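Long-range contacts in chorismate synthase (Aquifex aeolicus, PDB 1Q1L), which catalyses, with reduced FMN as cofactor, the loss of phosphate from 5-enolpyruvylshikimate-3-phosphate to give chorismate, the last step of the shikimate pathway: residues L6-A14 with T23-A31; C152-I163 with E364-L375. One frame throughout, in Å; residues are numbered along the deposited sequence. Where two conformers were deposited one is given.

Interaction 1 of 2, residues L6-A14 with T23-A31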
loop_
_atom_site.group_PDB
_atom_site.type_symbol
_atom_site.label_atom_id
_atom_site.label_comp_id
_atom_site.label_asym_id
_atom_site.label_seq_id
_atom_site.Cartn_x
_atom_site.Cartn_y
_atom_site.Cartn_z
ATOM N N LEU A 6 3.950 -6.561 -0.918
ATOM C CA LEU A 6 3.298 -7.674 -0.235
ATOM C C LEU A 6 1.867 -7.315 0.160
ATOM O O LEU A 6 1.534 -6.140 0.301
ATOM C CB LEU A 6 4.109 -8.058 1.007
ATOM C CG LEU A 6 5.353 -8.924 0.787
ATOM C CD1 LEU A 6 6.036 -8.574 -0.522
ATOM C CD2 LEU A 6 6.298 -8.735 1.959
ATOM N N ARG A 7 1.028 -8.332 0.341
ATOM C CA ARG A 7 -0.368 -8.115 0.707
ATOM C C ARG A 7 -0.602 -8.163 2.219
ATOM O O ARG A 7 -1.441 -7.431 2.745
ATOM C CB ARG A 7 -1.265 -9.173 0.048
ATOM C CG ARG A 7 -1.085 -9.375 -1.457
ATOM C CD ARG A 7 -1.673 -8.248 -2.289
ATOM N NE ARG A 7 -0.769 -7.107 -2.402
ATOM C CZ ARG A 7 -1.027 -6.018 -3.119
ATOM N NH1 ARG A 7 -2.170 -5.918 -3.790
ATOM N NH2 ARG A 7 -0.143 -5.030 -3.168
ATOM N N TYR A 8 0.140 -9.025 2.911
ATOM C CA TYR A 8 -0.023 -9.194 4.351
ATOM C C TYR A 8 1.196 -8.793 5.186
ATOM O O TYR A 8 1.076 -7.998 6.121
ATOM C CB TYR A 8 -0.377 -10.650 4.649
ATOM C CG TYR A 8 -0.831 -10.898 6.066
ATOM C CD1 TYR A 8 -2.182 -10.816 6.410
ATOM C CD2 TYR A 8 0.087 -11.222 7.065
ATOM C CE1 TYR A 8 -2.607 -11.056 7.715
ATOM C CE2 TYR A 8 -0.324 -11.462 8.372
ATOM C CZ TYR A 8 -1.672 -11.381 8.691
ATOM O OH TYR A 8 -2.078 -11.637 9.981
ATOM N N LEU A 9 2.355 -9.364 4.868
ATOM C CA LEU A 9 3.577 -9.054 5.599
ATOM C C LEU A 9 4.103 -7.697 5.174
ATOM O O LEU A 9 3.726 -7.177 4.121
ATOM C CB LEU A 9 4.658 -10.100 5.326
ATOM C CG LEU A 9 4.436 -11.527 5.823
ATOM C CD1 LEU A 9 5.572 -12.392 5.315
ATOM C CD2 LEU A 9 4.354 -11.549 7.347
ATOM N N ARG A 10 4.972 -7.127 6.000
ATOM C CA ARG A 10 5.569 -5.830 5.709
ATOM C C ARG A 10 6.986 -5.892 6.251
ATOM O O ARG A 10 7.226 -6.463 7.317
ATOM C CB ARG A 10 4.841 -4.695 6.442
ATOM C CG ARG A 10 3.337 -4.834 6.548
ATOM C CD ARG A 10 2.791 -3.928 7.656
ATOM N NE ARG A 10 2.772 -2.523 7.270
ATOM C CZ ARG A 10 2.344 -1.532 8.052
ATOM N NH1 ARG A 10 1.903 -1.779 9.279
ATOM N NH2 ARG A 10 2.325 -0.290 7.591
ATOM N N PHE A 11 7.928 -5.324 5.518
ATOM C CA PHE A 11 9.285 -5.298 6.004
ATOM C C PHE A 11 10.077 -4.225 5.299
ATOM O O PHE A 11 9.733 -3.803 4.198
ATOM C CB PHE A 11 9.945 -6.691 5.871
ATOM C CG PHE A 11 10.471 -7.019 4.492
ATOM C CD1 PHE A 11 11.735 -6.601 4.097
ATOM C CD2 PHE A 11 9.718 -7.790 3.611
ATOM C CE1 PHE A 11 12.250 -6.947 2.843
ATOM C CE2 PHE A 11 10.220 -8.144 2.354
ATOM C CZ PHE A 11 11.489 -7.722 1.970
ATOM N N LEU A 12 11.108 -3.740 5.975
ATOM C CA LEU A 12 11.991 -2.737 5.414
ATOM C C LEU A 12 13.389 -3.150 5.809
ATOM O O LEU A 12 13.578 -3.747 6.869
ATOM C CB LEU A 12 11.697 -1.352 5.989
ATOM C CG LEU A 12 10.421 -0.664 5.515
ATOM C CD1 LEU A 12 10.237 0.640 6.289
ATOM C CD2 LEU A 12 10.504 -0.407 4.004
ATOM N N THR A 13 14.358 -2.867 4.945
ATOM C CA THR A 13 15.753 -3.174 5.240
ATOM C C THR A 13 16.519 -1.878 5.029
ATOM O O THR A 13 16.039 -0.975 4.339
ATOM C CB THR A 13 16.343 -4.244 4.291
ATOM O OG1 THR A 13 16.442 -3.708 2.967
ATOM C CG2 THR A 13 15.470 -5.485 4.273
ATOM N N ALA A 14 17.707 -1.792 5.620
ATOM C CA ALA A 14 18.538 -0.600 5.500
ATOM C C ALA A 14 19.982 -0.939 5.826
ATOM O O ALA A 14 20.263 -1.988 6.406
ATOM C CB ALA A 14 18.038 0.486 6.452
ATOM N N THR A 23 20.112 -3.316 8.827
ATOM C CA THR A 23 18.966 -3.396 9.719
ATOM C C THR A 23 17.711 -3.797 8.954
ATOM O O THR A 23 17.511 -3.392 7.812
ATOM C CB THR A 23 18.707 -2.044 10.419
ATOM O OG1 THR A 23 19.921 -1.581 11.017
ATOM C CG2 THR A 23 17.657 -2.196 11.520
ATOM N N ALA A 24 16.867 -4.595 9.595
ATOM C CA ALA A 24 15.625 -5.032 8.980
ATOM C C ALA A 24 14.542 -5.129 10.028
ATOM O O ALA A 24 14.806 -5.497 11.172
ATOM C CB ALA A 24 15.807 -6.394 8.315
ATOM N N ILE A 25 13.328 -4.769 9.630
ATOM C CA ILE A 25 12.172 -4.870 10.501
ATOM C C ILE A 25 11.115 -5.596 9.689
ATOM O O ILE A 25 10.757 -5.166 8.590
ATOM C CB ILE A 25 11.619 -3.486 10.933
ATOM C CG1 ILE A 25 12.652 -2.753 11.801
ATOM C CG2 ILE A 25 10.329 -3.681 11.723
ATOM C CD1 ILE A 25 12.216 -1.377 12.294
ATOM N N LEU A 26 10.641 -6.708 10.237
ATOM C CA LEU A 26 9.628 -7.549 9.614
ATOM C C LEU A 26 8.391 -7.543 10.495
ATOM O O LEU A 26 8.480 -7.805 11.690
ATOM C CB LEU A 26 10.137 -8.991 9.491
ATOM C CG LEU A 26 9.077 -10.029 9.104
ATOM C CD1 LEU A 26 8.491 -9.671 7.747
ATOM C CD2 LEU A 26 9.687 -11.418 9.073
ATOM N N GLU A 27 7.236 -7.266 9.902
ATOM C CA GLU A 27 5.997 -7.231 10.662
ATOM C C GLU A 27 4.928 -8.121 10.044
ATOM O O GLU A 27 4.775 -8.164 8.826
ATOM C CB GLU A 27 5.471 -5.797 10.733
ATOM C CG GLU A 27 4.241 -5.646 11.604
ATOM C CD GLU A 27 3.658 -4.246 11.555
ATOM O OE1 GLU A 27 2.974 -3.921 10.565
ATOM O OE2 GLU A 27 3.892 -3.468 12.506
ATOM N N GLY A 28 4.180 -8.825 10.885
ATOM C CA GLY A 28 3.119 -9.672 10.375
ATOM C C GLY A 28 3.229 -11.149 10.684
ATOM O O GLY A 28 2.246 -11.879 10.523
ATOM N N ILE A 29 4.407 -11.613 11.103
ATOM C CA ILE A 29 4.549 -13.032 11.443
ATOM C C ILE A 29 3.734 -13.267 12.709
ATOM O O ILE A 29 3.876 -12.537 13.680
ATOM C CB ILE A 29 6.015 -13.422 11.700
ATOM C CG1 ILE A 29 6.849 -13.173 10.438
ATOM C CG2 ILE A 29 6.098 -14.902 12.072
ATOM C CD1 ILE A 29 6.554 -14.135 9.303
ATOM N N PRO A 30 2.862 -14.285 12.711
ATOM C CA PRO A 30 2.042 -14.551 13.900
ATOM C C PRO A 30 2.839 -14.798 15.169
ATOM O O PRO A 30 4.028 -15.133 15.124
ATOM C CB PRO A 30 1.224 -15.772 13.495
ATOM C CG PRO A 30 1.126 -15.629 11.992
ATOM C CD PRO A 30 2.527 -15.222 11.625
ATOM N N ALA A 31 2.159 -14.631 16.299
ATOM C CA ALA A 31 2.752 -14.844 17.613
ATOM C C ALA A 31 2.842 -16.333 17.920
ATOM O O ALA A 31 2.064 -17.131 17.397
ATOM C CB ALA A 31 1.899 -14.160 18.687
#
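R10 and E27, L12 and I25, and A14 and T23 are the hydrogen-bonded pairs of an antiparallel beta hairpin, whose short strands 10-14 and 23-27 run at 177° to each other. Each pair exchanges two backbone bonds: E27 N reaches R10 O over 2.7 Å and almost straight, at 170°, whereas A14 N meets T23 O at a more bent 135°. Between these pairs, CA-H...O contacts fill in, the closest from F11 CA to I25 O at 3.0 Å.

The polar side-chain contact is a salt bridge from R10 NH1 to the syn lone pair of E27 OE1, 2.7 Å long. The two side chains lie alongside each other and point the same way, with E27 extended beyond CG and R10 bent at chi3. The oxygen sits tilted from the guanidinium plane, and NH2 of R10 pairs with D249 of another subunit.

On the face of F11, T13, A24 and L26, L26 CD1 packs on F11 CB at 3.8 Å and T13 CG2 approaches the methyl of A24. Beyond the strands, L9 CD2 lies 3.5 Å from G28 C and also touches I29 CD1; at the backbone angles of G28 a CB would collide with the carbonyl O of E27, which favours glycine. The Y8 ring meets G28 O with its edge, CE2 being 3.4 Å away, while its hydroxyl bonds to G381 O.

The chemistry is thus mixed on both faces: R10 links E27 to another subunit, while T13 OG1, beside the apolar F11 and L26, bonds to E141 and to R136, a predicted FMN-binding residue.

Interaction 2 of 2, residues C152-I163 with E364-L375; sequences CKKFLSEFGIKI and EAMLAIVLADAL
L156 fits as a knob into a hole formed by A368, L371, A372 and L375, where helices 152-157 and 364-375 pack at a crossing angle of 53°, their axes 8.8 Å apart. Its CD1 lies 4.0 Å from L371 CB, while CD2 rests against A372 CA. Small residues admit this approach: A372 CB touches C152 CB and F155 CD2, each at 3.8 Å, and A368 CB takes K153 CG.

At one end, K153, extended beyond CG, carries NZ to the anti lone pair of E364 OE1 at 2.7 Å. Replacing K153 with an alanine would probably leave E364 OE1 without this cationic mate and the methyl of A368 without the packing of CG. S165 OG hydrogen-bonds E364 OE2, which probably helps fix the carboxylate, while E43 at K153 NZ and R46 at E364 OE1 extend the ion pairs.

At the other end, a Schellman motif with G160 as C-prime residue ends the helix, with I161 N bonded to L156 O and G160 N to S157 O; I161 CD1 meets L375 CD2 tip to tip. L375 CD2 also makes a CH-pi contact over one face of the F159 ring, 4.0 Å from its centroid and 18° off the normal.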
loop_
_atom_site.group_PDB
_atom_site.type_symbol
_atom_site.label_atom_id
_atom_site.label_comp_id
_atom_site.label_asym_id
_atom_site.label_seq_id
_atom_site.Cartn_x
_atom_site.Cartn_y
_atom_site.Cartn_z
ATOM N N CYS A 152 10.636 -16.134 7.452
ATOM C CA CYS A 152 9.506 -16.610 6.667
ATOM C C CYS A 152 9.602 -18.108 6.410
ATOM O O CYS A 152 8.587 -18.805 6.399
ATOM C CB CYS A 152 9.425 -15.832 5.358
ATOM S SG CYS A 152 9.114 -14.075 5.643
ATOM N N LYS A 153 10.818 -18.608 6.213
ATOM C CA LYS A 153 11.004 -20.042 6.000
ATOM C C LYS A 153 10.585 -20.797 7.255
ATOM O O LYS A 153 9.906 -21.817 7.176
ATOM C CB LYS A 153 12.463 -20.376 5.701
ATOM C CG LYS A 153 12.944 -20.037 4.305
ATOM C CD LYS A 153 14.331 -20.630 4.085
ATOM C CE LYS A 153 14.862 -20.336 2.696
ATOM N NZ LYS A 153 16.219 -20.921 2.503
ATOM N N LYS A 154 11.004 -20.311 8.420
ATOM C CA LYS A 154 10.635 -20.975 9.668
ATOM C C LYS A 154 9.115 -21.029 9.759
ATOM O O LYS A 154 8.530 -22.061 10.097
ATOM C CB LYS A 154 11.206 -20.226 10.874
ATOM C CG LYS A 154 10.942 -20.931 12.202
ATOM C CD LYS A 154 11.455 -22.376 12.163
ATOM C CE LYS A 154 11.021 -23.168 13.395
ATOM N NZ LYS A 154 11.580 -22.600 14.653
ATOM N N PHE A 155 8.474 -19.910 9.446
ATOM C CA PHE A 155 7.016 -19.839 9.472
ATOM C C PHE A 155 6.393 -20.896 8.547
ATOM O O PHE A 155 5.490 -21.632 8.944
ATOM C CB PHE A 155 6.556 -18.438 9.042
ATOM C CG PHE A 155 5.071 -18.330 8.833
ATOM C CD1 PHE A 155 4.190 -18.418 9.909
ATOM C CD2 PHE A 155 4.552 -18.182 7.548
ATOM C CE1 PHE A 155 2.809 -18.363 9.705
ATOM C CE2 PHE A 155 3.178 -18.125 7.334
ATOM C CZ PHE A 155 2.302 -18.217 8.415
ATOM N N LEU A 156 6.894 -20.972 7.319
ATOM C CA LEU A 156 6.385 -21.914 6.322
ATOM C C LEU A 156 6.580 -23.378 6.686
ATOM O O LEU A 156 5.740 -24.225 6.370
ATOM C CB LEU A 156 7.053 -21.667 4.970
ATOM C CG LEU A 156 6.669 -20.415 4.192
ATOM C CD1 LEU A 156 7.545 -20.307 2.950
ATOM C CD2 LEU A 156 5.197 -20.476 3.812
ATOM N N SER A 157 7.703 -23.680 7.331
ATOM C CA SER A 157 7.993 -25.049 7.724
ATOM C C SER A 157 6.976 -25.578 8.727
ATOM O O SER A 157 6.779 -26.788 8.828
ATOM C CB SER A 157 9.408 -25.146 8.305
ATOM O OG SER A 157 9.550 -24.320 9.443
ATOM N N GLU A 158 6.326 -24.683 9.466
ATOM C CA GLU A 158 5.330 -25.101 10.450
ATOM C C GLU A 158 4.143 -25.738 9.742
ATOM O O GLU A 158 3.349 -26.458 10.358
ATOM C CB GLU A 158 4.830 -23.906 11.273
ATOM C CG GLU A 158 5.882 -23.224 12.132
ATOM C CD GLU A 158 6.440 -24.129 13.216
ATOM O OE1 GLU A 158 5.649 -24.840 13.872
ATOM O OE2 GLU A 158 7.670 -24.118 13.421
ATOM N N PHE A 159 4.009 -25.458 8.449
ATOM C CA PHE A 159 2.910 -26.022 7.677
ATOM C C PHE A 159 3.438 -27.120 6.762
ATOM O O PHE A 159 2.729 -27.600 5.888
ATOM C CB PHE A 159 2.228 -24.940 6.839
ATOM C CG PHE A 159 1.787 -23.748 7.636
ATOM C CD1 PHE A 159 2.664 -22.701 7.888
ATOM C CD2 PHE A 159 0.505 -23.695 8.179
ATOM C CE1 PHE A 159 2.275 -21.615 8.673
ATOM C CE2 PHE A 159 0.105 -22.618 8.964
ATOM C CZ PHE A 159 0.994 -21.574 9.212
ATOM N N GLY A 160 4.692 -27.507 6.968
ATOM C CA GLY A 160 5.284 -28.550 6.150
ATOM C C GLY A 160 5.766 -28.067 4.797
ATOM O O GLY A 160 6.149 -28.876 3.943
ATOM N N ILE A 161 5.763 -26.749 4.602
ATOM C CA ILE A 161 6.200 -26.157 3.339
ATOM C C ILE A 161 7.722 -26.004 3.339
ATOM O O ILE A 161 8.300 -25.327 4.190
ATOM C CB ILE A 161 5.495 -24.792 3.096
ATOM C CG1 ILE A 161 4.001 -25.032 2.819
ATOM C CG2 ILE A 161 6.155 -24.046 1.943
ATOM C CD1 ILE A 161 3.154 -23.772 2.735
ATOM N N LYS A 162 8.364 -26.656 2.376
ATOM C CA LYS A 162 9.887 -26.622 2.253
ATOM C C LYS A 162 10.378 -25.802 0.929
ATOM O O LYS A 162 9.809 -25.984 -0.239
ATOM C CB LYS A 162 10.518 -28.218 2.241
ATOM C CG LYS A 162 9.981 -29.252 3.659
ATOM C CD LYS A 162 10.496 -31.015 3.465
ATOM C CE LYS A 162 9.724 -32.101 4.744
ATOM N NZ LYS A 162 8.012 -31.991 4.767
ATOM N N ILE A 163 11.383 -24.960 1.119
ATOM C CA ILE A 163 11.920 -24.178 0.033
ATOM C C ILE A 163 13.374 -24.581 -0.148
ATOM O O ILE A 163 14.091 -24.802 0.826
ATOM C CB ILE A 163 11.773 -22.674 0.335
ATOM C CG1 ILE A 163 10.278 -22.313 0.273
ATOM C CG2 ILE A 163 12.605 -21.865 -0.624
ATOM C CD1 ILE A 163 9.972 -20.852 0.379
ATOM N N GLU A 364 15.904 -18.265 -2.606
ATOM C CA GLU A 364 15.101 -19.052 -1.685
ATOM C C GLU A 364 14.425 -18.104 -0.699
ATOM O O GLU A 364 13.255 -18.262 -0.368
ATOM C CB GLU A 364 15.980 -20.029 -0.907
ATOM C CG GLU A 364 16.608 -21.141 -1.722
ATOM C CD GLU A 364 17.570 -21.978 -0.889
ATOM O OE1 GLU A 364 17.470 -21.929 0.361
ATOM O OE2 GLU A 364 18.415 -22.686 -1.484
ATOM N N ALA A 365 15.183 -17.123 -0.229
ATOM C CA ALA A 365 14.666 -16.137 0.715
ATOM C C ALA A 365 13.494 -15.357 0.119
ATOM O O ALA A 365 12.476 -15.160 0.775
ATOM C CB ALA A 365 15.782 -15.180 1.114
HETATM N N MSE A 366 13.642 -14.909 -1.124
HETATM C CA MSE A 366 12.586 -14.142 -1.787
HETATM C C MSE A 366 11.318 -14.969 -1.986
HETATM O O MSE A 366 10.202 -14.479 -1.778
HETATM C CB MSE A 366 13.086 -13.601 -3.131
HETATM C CG MSE A 366 14.235 -12.603 -3.005
HETATM SE SE MSE A 366 13.902 -11.204 -1.681
HETATM C CE MSE A 366 12.332 -10.419 -2.479
ATOM N N LEU A 367 11.487 -16.225 -2.381
ATOM C CA LEU A 367 10.352 -17.109 -2.578
ATOM C C LEU A 367 9.637 -17.379 -1.253
ATOM O O LEU A 367 8.417 -17.467 -1.214
ATOM C CB LEU A 367 10.796 -18.436 -3.196
ATOM C CG LEU A 367 9.630 -19.408 -3.417
ATOM C CD1 LEU A 367 8.597 -18.752 -4.343
ATOM C CD2 LEU A 367 10.141 -20.720 -4.030
ATOM N N ALA A 368 10.400 -17.524 -0.173
ATOM C CA ALA A 368 9.809 -17.782 1.134
ATOM C C ALA A 368 8.991 -16.573 1.604
ATOM O O ALA A 368 7.956 -16.724 2.252
ATOM C CB ALA A 368 10.906 -18.111 2.153
ATOM N N ILE A 369 9.457 -15.378 1.270
ATOM C CA ILE A 369 8.751 -14.162 1.661
ATOM C C ILE A 369 7.422 -14.057 0.915
ATOM O O ILE A 369 6.380 -13.773 1.511
ATOM C CB ILE A 369 9.614 -12.918 1.376
ATOM C CG1 ILE A 369 10.838 -12.928 2.307
ATOM C CG2 ILE A 369 8.799 -11.631 1.613
ATOM C CD1 ILE A 369 11.810 -11.799 2.056
ATOM N N VAL A 370 7.462 -14.304 -0.389
ATOM C CA VAL A 370 6.262 -14.238 -1.212
ATOM C C VAL A 370 5.245 -15.275 -0.767
ATOM O O VAL A 370 4.055 -14.977 -0.622
ATOM C CB VAL A 370 6.601 -14.465 -2.711
ATOM C CG1 VAL A 370 5.323 -14.496 -3.551
ATOM C CG2 VAL A 370 7.498 -13.347 -3.206
ATOM N N LEU A 371 5.712 -16.496 -0.528
ATOM C CA LEU A 371 4.812 -17.563 -0.129
ATOM C C LEU A 371 4.248 -17.376 1.266
ATOM O O LEU A 371 3.069 -17.660 1.491
ATOM C CB LEU A 371 5.506 -18.920 -0.247
ATOM C CG LEU A 371 5.895 -19.289 -1.689
ATOM C CD1 LEU A 371 6.422 -20.717 -1.731
ATOM C CD2 LEU A 371 4.677 -19.169 -2.603
ATOM N N ALA A 372 5.076 -16.911 2.200
ATOM C CA ALA A 372 4.611 -16.685 3.566
ATOM C C ALA A 372 3.547 -15.597 3.513
ATOM O O ALA A 372 2.508 -15.688 4.172
ATOM C CB ALA A 372 5.777 -16.246 4.470
ATOM N N ASP A 373 3.817 -14.565 2.723
ATOM C CA ASP A 373 2.884 -13.459 2.555
ATOM C C ASP A 373 1.551 -13.964 1.984
ATOM O O ASP A 373 0.473 -13.663 2.512
ATOM C CB ASP A 373 3.486 -12.418 1.611
ATOM C CG ASP A 373 2.588 -11.210 1.429
ATOM O OD1 ASP A 373 2.284 -10.552 2.444
ATOM O OD2 ASP A 373 2.186 -10.922 0.278
ATOM N N ALA A 374 1.635 -14.740 0.908
ATOM C CA ALA A 374 0.448 -15.282 0.249
ATOM C C ALA A 374 -0.316 -16.265 1.133
ATOM O O ALA A 374 -1.530 -16.382 1.023
ATOM C CB ALA A 374 0.844 -15.968 -1.054
ATOM N N LEU A 375 0.395 -16.984 1.996
ATOM C CA LEU A 375 -0.267 -17.934 2.867
ATOM C C LEU A 375 -1.029 -17.167 3.949
ATOM O O LEU A 375 -2.178 -17.483 4.248
ATOM C CB LEU A 375 0.749 -18.887 3.496
ATOM C CG LEU A 375 0.139 -20.047 4.292
ATOM C CD1 LEU A 375 -0.834 -20.823 3.420
ATOM C CD2 LEU A 375 1.247 -20.957 4.803
#

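In the fold
From the N terminus, residues 6-14 and 23-31 (interaction 1) close a hairpin with eight residues between the segments, the last two already in strand 21-27, and strand 10-14 is outermost within this chain's four-stranded antiparallel sheet. Interaction 2 opens later and closes a loop of 200 residues, bringing helix 142-157 and the start of strand 162-170 against helix 356-379 near the C terminus. The two follow in series, centres about 13 Å apart, neither nested nor crossed. They touch: D373 OD1 accepts probable hydrogen bonds from Y8 N and L9 N, and P30 packs on F155. Together they join hairpin and helical layer, while I163 lies in strand 162-170 of the five-stranded sheet, consistent with the beta-alpha-beta sandwich.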